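Local structure of transmembrane beta-barrels (Synthetic construct, 6X9Z) at residues A[35-40]-A[67-72]; A[51-56]-A[73-78]. The protein forms a de novo designed, eight-stranded antiparallel beta barrel intended to span a lipid membrane. All blocks are in the same frame, centred on the assembly; numbering follows the deposited sequence.

Interaction 1: A[35-40]-A[67-72]; sequences YLFLDV and EPYVKA
Asp39 OD2 is gripped by two donors, Lys71 NZ across this contact and Gln29 NE2 of strand 22-31. Lys71 NZ donates to Asp39 OD2 at 3.0 Å, making a salt bridge in which the ammonium meets the oxygen from above, 40° out of the carboxylate plane. The other carboxylate oxygen, Asp39 OD1, is hydrogen-bonded to Tyr11 OH, so that both ends of the group are engaged and its rotation is restrained. The lysine reaches the aspartate with its chain fully extended beyond CG, and Lys71 CD lies 3.6 Å from Asp39 OD2, so a methylene as well as the ammonium lies close to the acid.

Beside this charge pair, Phe37 supplies the apolar part. Its CG sits in the crowded position between the backbone N and the carbonyl carbon (chi1 64°), and the outer end of the ring reaches strand 66-77. Phe37 CZ lies 3.8 Å from Lys71 CB, and Phe37 CE2 is 4.1 Å from Tyr69 CB. The phenylalanine side chain crosses those of both Tyr69 and Lys71 at about a right angle, meeting the roots of the two side chains. Tyr69 OH, at the far end, is hydrogen-bonded to Glu103 OE1.

Strands 36-45 and 66-77 are not neighbours in the sheet: strand 49-59 lies between them, and the segment axes stay 8.6 Å apart at an angle of 53°. The contact is therefore made by side chains reaching through the interior of the barrel. A buried carboxylate with one ammonium and two neutral donors would be expected to remain ionised, and Lys71, which has Glu103 and Glu53 as more distant, weak ion-pair partners, probably helps to balance several acids of the barrel interior.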
ATOM      1  N   TYR A  35      13.063  -6.206   7.253  1.00 31.20           N
ATOM      2  CA  TYR A  35      11.895  -6.861   6.679  1.00 31.46           C
ATOM      3  C   TYR A  35      10.561  -6.232   7.057  1.00 30.72           C
ATOM      4  O   TYR A  35       9.567  -6.509   6.377  0.80 30.96           O
ATOM      5  CB  TYR A  35      11.880  -8.353   7.058  1.00 32.40           C
ATOM      6  CG  TYR A  35      13.104  -9.107   6.561  1.00 32.92           C
ATOM      7  CD1 TYR A  35      14.026  -9.651   7.450  1.00 33.67           C
ATOM      8  CD2 TYR A  35      13.346  -9.252   5.200  1.00 33.04           C
ATOM      9  CE1 TYR A  35      15.150 -10.331   6.995  1.00 34.45           C
ATOM     10  CE2 TYR A  35      14.461  -9.929   4.738  1.00 33.98           C
ATOM     11  CZ  TYR A  35      15.360 -10.465   5.637  1.00 34.79           C
ATOM     12  OH  TYR A  35      16.467 -11.137   5.173  1.00 34.42           O
ATOM     13  N   LEU A  36      10.497  -5.386   8.080  1.00 30.71           N
ATOM     14  CA  LEU A  36       9.243  -4.767   8.485  1.00 31.03           C
ATOM     15  C   LEU A  36       9.153  -3.338   7.964  1.00 31.08           C
ATOM     16  O   LEU A  36      10.165  -2.678   7.718  1.00 29.94           O
ATOM     17  CB  LEU A  36       9.089  -4.770  10.010  1.00 31.06           C
ATOM     18  CG  LEU A  36       9.124  -6.151  10.672  1.00 30.61           C
ATOM     19  CD1 LEU A  36       8.899  -6.052  12.172  1.00 30.38           C
ATOM     20  CD2 LEU A  36       8.109  -7.080  10.028  1.00 30.25           C
ATOM     21  N   PHE A  37       7.923  -2.866   7.790  1.00 30.42           N
ATOM     22  CA  PHE A  37       7.709  -1.496   7.357  1.00 30.64           C
ATOM     23  C   PHE A  37       6.392  -0.991   7.923  1.00 31.51           C
ATOM     24  O   PHE A  37       5.488  -1.774   8.226  1.00 30.70           O
ATOM     25  CB  PHE A  37       7.718  -1.367   5.825  1.00 30.72           C
ATOM     26  CG  PHE A  37       6.602  -2.109   5.133  1.00 30.89           C
ATOM     27  CD1 PHE A  37       5.436  -1.452   4.772  1.00 31.21           C
ATOM     28  CD2 PHE A  37       6.731  -3.454   4.822  1.00 30.74           C
ATOM     29  CE1 PHE A  37       4.417  -2.128   4.130  1.00 31.26           C
ATOM     30  CE2 PHE A  37       5.710  -4.135   4.185  1.00 30.62           C
ATOM     31  CZ  PHE A  37       4.556  -3.470   3.833  1.00 30.82           C
ATOM     32  N   LEU A  38       6.310   0.324   8.084  1.00 30.44           N
ATOM     33  CA  LEU A  38       5.079   0.997   8.453  1.00 31.44           C
ATOM     34  C   LEU A  38       4.444   1.586   7.204  1.00 32.19           C
ATOM     35  O   LEU A  38       5.129   1.915   6.233  1.00 31.94           O
ATOM     36  CB  LEU A  38       5.334   2.094   9.490  1.00 30.46           C
ATOM     37  CG  LEU A  38       5.928   1.579  10.804  1.00 30.41           C
ATOM     38  CD1 LEU A  38       6.277   2.725  11.748  1.00 29.94           C
ATOM     39  CD2 LEU A  38       4.976   0.600  11.475  1.00 30.08           C
ATOM     40  N   ASP A  39       3.119   1.692   7.234  1.00 32.86           N
ATOM     41  CA  ASP A  39       2.357   2.220   6.114  1.00 33.54           C
ATOM     42  C   ASP A  39       1.312   3.172   6.668  1.00 34.12           C
ATOM     43  O   ASP A  39       0.565   2.815   7.582  1.00 34.88           O
ATOM     44  CB  ASP A  39       1.696   1.093   5.312  1.00 33.64           C
ATOM     45  CG  ASP A  39       1.202   1.548   3.952  1.00 35.13           C
ATOM     46  OD1 ASP A  39       0.738   2.702   3.830  0.61 35.08           O
ATOM     47  OD2 ASP A  39       1.274   0.746   2.996  0.52 35.39           O
ATOM     48  N   VAL A  40       1.296   4.389   6.142  1.00 34.16           N
ATOM     49  CA  VAL A  40       0.244   5.359   6.398  1.00 35.36           C
ATOM     50  C   VAL A  40      -0.211   5.890   5.051  1.00 35.73           C
ATOM     51  O   VAL A  40       0.568   5.969   4.095  1.00 34.89           O
ATOM     52  CB  VAL A  40       0.707   6.513   7.314  1.00 36.31           C
ATOM     53  CG1 VAL A  40       1.106   5.980   8.685  1.00 36.19           C
ATOM     54  CG2 VAL A  40       1.866   7.262   6.678  1.00 35.85           C
ATOM     55  N   GLU A  67      10.156  -6.612  -5.430  1.00 31.30           N
ATOM     56  CA  GLU A  67      10.104  -6.469  -3.977  1.00 30.67           C
ATOM     57  C   GLU A  67       8.705  -6.826  -3.498  1.00 31.44           C
ATOM     58  O   GLU A  67       7.818  -5.966  -3.421  1.00 29.83           O
ATOM     59  CB  GLU A  67      10.487  -5.054  -3.540  1.00 30.73           C
ATOM     60  CG  GLU A  67      10.393  -4.854  -2.034  1.00 30.82           C
ATOM     61  CD  GLU A  67      10.896  -3.502  -1.572  1.00 31.19           C
ATOM     62  OE1 GLU A  67      11.226  -2.650  -2.423  1.00 31.57           O
ATOM     63  OE2 GLU A  67      10.965  -3.291  -0.344  1.00 32.31           O
ATOM     64  N   PRO A  68       8.468  -8.094  -3.172  1.00 30.76           N
ATOM     65  CA  PRO A  68       7.147  -8.496  -2.683  1.00 30.06           C
ATOM     66  C   PRO A  68       6.898  -7.970  -1.278  1.00 31.03           C
ATOM     67  O   PRO A  68       7.823  -7.675  -0.521  1.00 30.23           O
ATOM     68  CB  PRO A  68       7.213 -10.028  -2.692  1.00 30.35           C
ATOM     69  CG  PRO A  68       8.438 -10.379  -3.504  1.00 30.49           C
ATOM     70  CD  PRO A  68       9.377  -9.240  -3.326  1.00 30.69           C
ATOM     71  N   TYR A  69       5.617  -7.865  -0.929  1.00 29.70           N
ATOM     72  CA  TYR A  69       5.246  -7.444   0.413  1.00 30.37           C
ATOM     73  C   TYR A  69       3.857  -7.970   0.741  1.00 30.73           C
ATOM     74  O   TYR A  69       3.025  -8.175  -0.147  1.00 30.34           O
ATOM     75  CB  TYR A  69       5.287  -5.914   0.568  1.00 30.34           C
ATOM     76  CG  TYR A  69       4.250  -5.170  -0.240  1.00 30.31           C
ATOM     77  CD1 TYR A  69       3.025  -4.828   0.317  1.00 31.19           C
ATOM     78  CD2 TYR A  69       4.495  -4.806  -1.559  1.00 30.60           C
ATOM     79  CE1 TYR A  69       2.070  -4.152  -0.412  1.00 31.96           C
ATOM     80  CE2 TYR A  69       3.541  -4.125  -2.300  1.00 31.22           C
ATOM     81  CZ  TYR A  69       2.331  -3.803  -1.718  1.00 31.90           C
ATOM     82  OH  TYR A  69       1.380  -3.129  -2.446  1.00 32.74           O
ATOM     83  N   VAL A  70       3.636  -8.212   2.027  1.00 30.57           N
ATOM     84  CA  VAL A  70       2.310  -8.452   2.578  1.00 31.27           C
ATOM     85  C   VAL A  70       2.116  -7.441   3.696  1.00 31.61           C
ATOM     86  O   VAL A  70       3.072  -7.089   4.396  1.00 31.30           O
ATOM     87  CB  VAL A  70       2.137  -9.905   3.081  1.00 31.15           C
ATOM     88  CG1 VAL A  70       3.142 -10.227   4.174  1.00 31.15           C
ATOM     89  CG2 VAL A  70       0.703 -10.165   3.555  1.00 31.17           C
ATOM     90  N   LYS A  71       0.901  -6.924   3.828  1.00 32.20           N
ATOM     91  CA  LYS A  71       0.665  -5.877   4.806  1.00 32.97           C
ATOM     92  C   LYS A  71      -0.753  -5.994   5.329  1.00 34.25           C
ATOM     93  O   LYS A  71      -1.633  -6.565   4.680  1.00 34.76           O
ATOM     94  CB  LYS A  71       0.905  -4.484   4.214  1.00 32.97           C
ATOM     95  CG  LYS A  71      -0.182  -4.009   3.270  1.00 34.01           C
ATOM     96  CD  LYS A  71       0.132  -2.619   2.741  1.00 35.98           C
ATOM     97  CE  LYS A  71      -1.025  -2.074   1.915  1.00 37.97           C
ATOM     98  NZ  LYS A  71      -0.713  -0.758   1.298  1.00 39.86           N
ATOM     99  N   ALA A  72      -0.957  -5.453   6.526  1.00 34.76           N
ATOM    100  CA  ALA A  72      -2.277  -5.378   7.126  1.00 35.95           C
ATOM    101  C   ALA A  72      -2.348  -4.111   7.960  1.00 35.14           C
ATOM    102  O   ALA A  72      -1.330  -3.619   8.456  1.00 34.45           O
ATOM    103  CB  ALA A  72      -2.591  -6.610   7.986  1.00 34.96           C
TER

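Interaction 2: A[51-56]-A[73-78]; sequences FLEVGG and GFEYNT
Leu52 pairs with Tyr76 and Val54 with Phe74 through reciprocal backbone hydrogen bonds, the antiparallel pairing of the beta hairpin that strands 49-59 and 66-77 form in the barrel wall. The shortest of the four bonds runs from Tyr76 N to Leu52 O, at 2.7 Å. Where Gly55 faces Gly73 in a non-hydrogen-bonded pair, the strands close to 3.7 Å between Gly55 CA and Gly73 CA, and a CB on either residue would clash with the opposite strand.

On the face turned into the barrel, the Glu75 carboxylate stacks on the Phe51 ring with the two planes 18° apart. Glu75 OE1 sits over the ring centre, 3.9 Å above the plane, while Glu75 CG touches Phe51 CD1 at 3.6 Å. An alanine in place of Phe51 would probably leave the Glu75 carboxylate without this flat support and free to turn. Glu53 and Glu75 lie side by side, their carboxylate planes 12° apart; Glu53 OE1 and Glu75 OE2 are two acceptors at 3.4 Å, a proximity that may favour protonation of one acid.

The other face carries Leu52, Val54, Phe74 and Tyr76 on the barrel surface, consistent with a lipid-facing belt. There Leu52 CB approaches Tyr76 CB at 4.3 Å, and Leu52 O lies in the plane of the Tyr76 ring, at its edge, 3.2 Å from Tyr76 CD1.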
ATOM      1  N   PHE A  51     -10.842   8.056   4.193  1.00 40.95           N
ATOM      2  CA  PHE A  51     -10.370   7.213   5.281  1.00 42.11           C
ATOM      3  C   PHE A  51      -8.881   7.425   5.501  1.00 41.68           C
ATOM      4  O   PHE A  51      -8.119   7.635   4.555  1.00 41.02           O
ATOM      5  CB  PHE A  51     -10.647   5.729   5.015  1.00 42.43           C
ATOM      6  CG  PHE A  51      -9.915   5.183   3.828  1.00 41.66           C
ATOM      7  CD1 PHE A  51      -8.658   4.615   3.969  1.00 42.08           C
ATOM      8  CD2 PHE A  51     -10.485   5.230   2.570  1.00 41.20           C
ATOM      9  CE1 PHE A  51      -7.984   4.111   2.875  1.00 42.29           C
ATOM     10  CE2 PHE A  51      -9.817   4.725   1.472  1.00 40.78           C
ATOM     11  CZ  PHE A  51      -8.564   4.164   1.625  1.00 40.75           C
ATOM     12  N   LEU A  52      -8.484   7.356   6.767  0.70 42.38           N
ATOM     13  CA  LEU A  52      -7.086   7.369   7.170  1.00 41.87           C
ATOM     14  C   LEU A  52      -6.658   5.928   7.416  1.00 42.00           C
ATOM     15  O   LEU A  52      -7.281   5.219   8.216  0.53 42.80           O
ATOM     16  CB  LEU A  52      -6.897   8.222   8.425  1.00 42.74           C
ATOM     17  CG  LEU A  52      -5.527   8.826   8.734  1.00 43.49           C
ATOM     18  CD1 LEU A  52      -5.683   9.967   9.729  1.00 44.40           C
ATOM     19  CD2 LEU A  52      -4.575   7.779   9.281  1.00 42.30           C
ATOM     20  N   GLU A  53      -5.607   5.494   6.730  1.00 41.35           N
ATOM     21  CA  GLU A  53      -5.132   4.119   6.804  1.00 41.56           C
ATOM     22  C   GLU A  53      -3.789   4.070   7.517  1.00 39.98           C
ATOM     23  O   GLU A  53      -2.885   4.850   7.199  1.00 39.08           O
ATOM     24  CB  GLU A  53      -5.013   3.509   5.409  1.00 43.61           C
ATOM     25  CG  GLU A  53      -4.354   2.149   5.386  1.00 46.53           C
ATOM     26  CD  GLU A  53      -4.304   1.564   3.991  1.00 58.32           C
ATOM     27  OE1 GLU A  53      -5.309   1.698   3.255  1.00 55.18           O
ATOM     28  OE2 GLU A  53      -3.256   0.985   3.625  1.00 57.06           O
ATOM     29  N   VAL A  54      -3.673   3.162   8.484  1.00 39.48           N
ATOM     30  CA  VAL A  54      -2.444   2.953   9.244  1.00 37.31           C
ATOM     31  C   VAL A  54      -2.230   1.453   9.393  1.00 36.92           C
ATOM     32  O   VAL A  54      -3.165   0.717   9.725  1.00 37.56           O
ATOM     33  CB  VAL A  54      -2.490   3.633  10.627  1.00 37.41           C
ATOM     34  CG1 VAL A  54      -1.339   3.157  11.499  1.00 36.60           C
ATOM     35  CG2 VAL A  54      -2.441   5.144  10.479  1.00 38.06           C
ATOM     36  N   GLY A  55      -1.010   1.003   9.135  1.00 35.68           N
ATOM     37  CA  GLY A  55      -0.693  -0.400   9.276  1.00 34.33           C
ATOM     38  C   GLY A  55       0.739  -0.652   8.866  1.00 33.37           C
ATOM     39  O   GLY A  55       1.550   0.271   8.794  1.00 32.88           O
ATOM     40  N   GLY A  56       1.035  -1.911   8.583  1.00 33.48           N
ATOM     41  CA  GLY A  56       2.355  -2.276   8.113  1.00 32.74           C
ATOM     42  C   GLY A  56       2.387  -3.741   7.752  1.00 32.27           C
ATOM     43  O   GLY A  56       1.358  -4.420   7.741  1.00 32.80           O
ATOM     44  N   GLY A  73      -3.558  -3.582   8.101  1.00 36.46           N
ATOM     45  CA  GLY A  73      -3.762  -2.390   8.895  1.00 37.44           C
ATOM     46  C   GLY A  73      -5.228  -2.100   9.141  1.00 39.44           C
ATOM     47  O   GLY A  73      -6.055  -3.017   9.167  1.00 39.64           O
ATOM     48  N   PHE A  74      -5.561  -0.823   9.314  1.00 39.36           N
ATOM     49  CA  PHE A  74      -6.932  -0.412   9.570  1.00 40.53           C
ATOM     50  C   PHE A  74      -7.221   0.875   8.815  1.00 41.36           C
ATOM     51  O   PHE A  74      -6.340   1.721   8.638  1.00 40.58           O
ATOM     52  CB  PHE A  74      -7.189  -0.216  11.069  1.00 41.41           C
ATOM     53  CG  PHE A  74      -6.979  -1.457  11.884  1.00 40.43           C
ATOM     54  CD1 PHE A  74      -8.012  -2.356  12.074  1.00 40.91           C
ATOM     55  CD2 PHE A  74      -5.748  -1.728  12.455  1.00 40.32           C
ATOM     56  CE1 PHE A  74      -7.824  -3.501  12.823  1.00 40.87           C
ATOM     57  CE2 PHE A  74      -5.551  -2.874  13.201  1.00 40.65           C
ATOM     58  CZ  PHE A  74      -6.592  -3.759  13.386  1.00 41.10           C
ATOM     59  N   GLU A  75      -8.463   1.006   8.361  1.00 42.64           N
ATOM     60  CA  GLU A  75      -8.932   2.197   7.662  1.00 42.85           C
ATOM     61  C   GLU A  75      -9.926   2.917   8.561  1.00 43.47           C
ATOM     62  O   GLU A  75     -11.035   2.425   8.791  1.00 44.17           O
ATOM     63  CB  GLU A  75      -9.559   1.836   6.318  1.00 42.80           C
ATOM     64  CG  GLU A  75      -8.560   1.283   5.320  1.00 43.93           C
ATOM     65  CD  GLU A  75      -9.187   0.932   3.990  1.00 44.19           C
ATOM     66  OE1 GLU A  75     -10.416   1.103   3.846  1.00 44.05           O
ATOM     67  OE2 GLU A  75      -8.448   0.487   3.087  1.00 44.89           O
ATOM     68  N   TYR A  76      -9.521   4.076   9.071  1.00 44.07           N
ATOM     69  CA  TYR A  76     -10.381   4.921   9.897  1.00 44.94           C
ATOM     70  C   TYR A  76     -11.241   5.749   8.952  1.00 44.63           C
ATOM     71  O   TYR A  76     -10.818   6.789   8.444  1.00 44.33           O
ATOM     72  CB  TYR A  76      -9.546   5.800  10.821  1.00 45.43           C
ATOM     73  CG  TYR A  76      -8.635   5.035  11.766  1.00 47.74           C
ATOM     74  CD1 TYR A  76      -7.490   4.394  11.301  1.00 46.55           C
ATOM     75  CD2 TYR A  76      -8.907   4.977  13.125  1.00 52.71           C
ATOM     76  CE1 TYR A  76      -6.660   3.699  12.161  1.00 46.61           C
ATOM     77  CE2 TYR A  76      -8.082   4.286  13.990  1.00 52.96           C
ATOM     78  CZ  TYR A  76      -6.962   3.652  13.503  0.77 49.76           C
ATOM     79  OH  TYR A  76      -6.143   2.970  14.370  1.00 49.60           O
ATOM     80  N   ASN A  77     -12.464   5.276   8.714  0.85 44.73           N
ATOM     81  CA  ASN A  77     -13.335   5.876   7.715  0.85 44.83           C
ATOM     82  C   ASN A  77     -13.992   7.144   8.248  0.85 45.60           C
ATOM     83  O   ASN A  77     -14.046   7.395   9.454  0.85 45.79           O
ATOM     84  CB  ASN A  77     -14.426   4.895   7.287  0.85 44.94           C
ATOM     85  CG  ASN A  77     -13.880   3.536   6.916  0.85 45.05           C
ATOM     86  OD1 ASN A  77     -14.127   2.549   7.610  0.85 45.42           O
ATOM     87  ND2 ASN A  77     -13.142   3.471   5.813  0.85 44.01           N
ATOM     88  N   THR A  78     -14.523   7.939   7.322  0.96 46.40           N
ATOM     89  CA  THR A  78     -15.240   9.151   7.689  0.96 48.60           C
ATOM     90  C   THR A  78     -16.686   8.879   8.085  0.96 48.49           C
ATOM     91  O   THR A  78     -17.432   9.831   8.342  0.96 48.09           O
ATOM     92  CB  THR A  78     -15.187  10.163   6.541  0.96 49.88           C
ATOM     93  OG1 THR A  78     -15.790  11.394   6.959  0.96 64.62           O
ATOM     94  CG2 THR A  78     -15.920   9.637   5.322  0.96 46.81           C
TER

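How the interactions relate
From the N terminus, the chain passes through 35-40 on strand 36-45, turns into strand 49-59 carrying 51-56, and returns along strand 66-77, where 67-72 runs directly into 73-78. Interaction 1 closes a loop of 26 residues and interaction 2 one of 16; because their segments alternate, the two loops cross. Interaction 2 joins neighbouring strands within the barrel wall, whereas interaction 1 links the strands on either side of 49-59 through the interior. Segment 51-56 bridges them: Gly55 O probably accepts a hydrogen bond from Asp39 N, at 2.6 Å, and Gly56 O one from Ala72 N, binding three consecutive strands together.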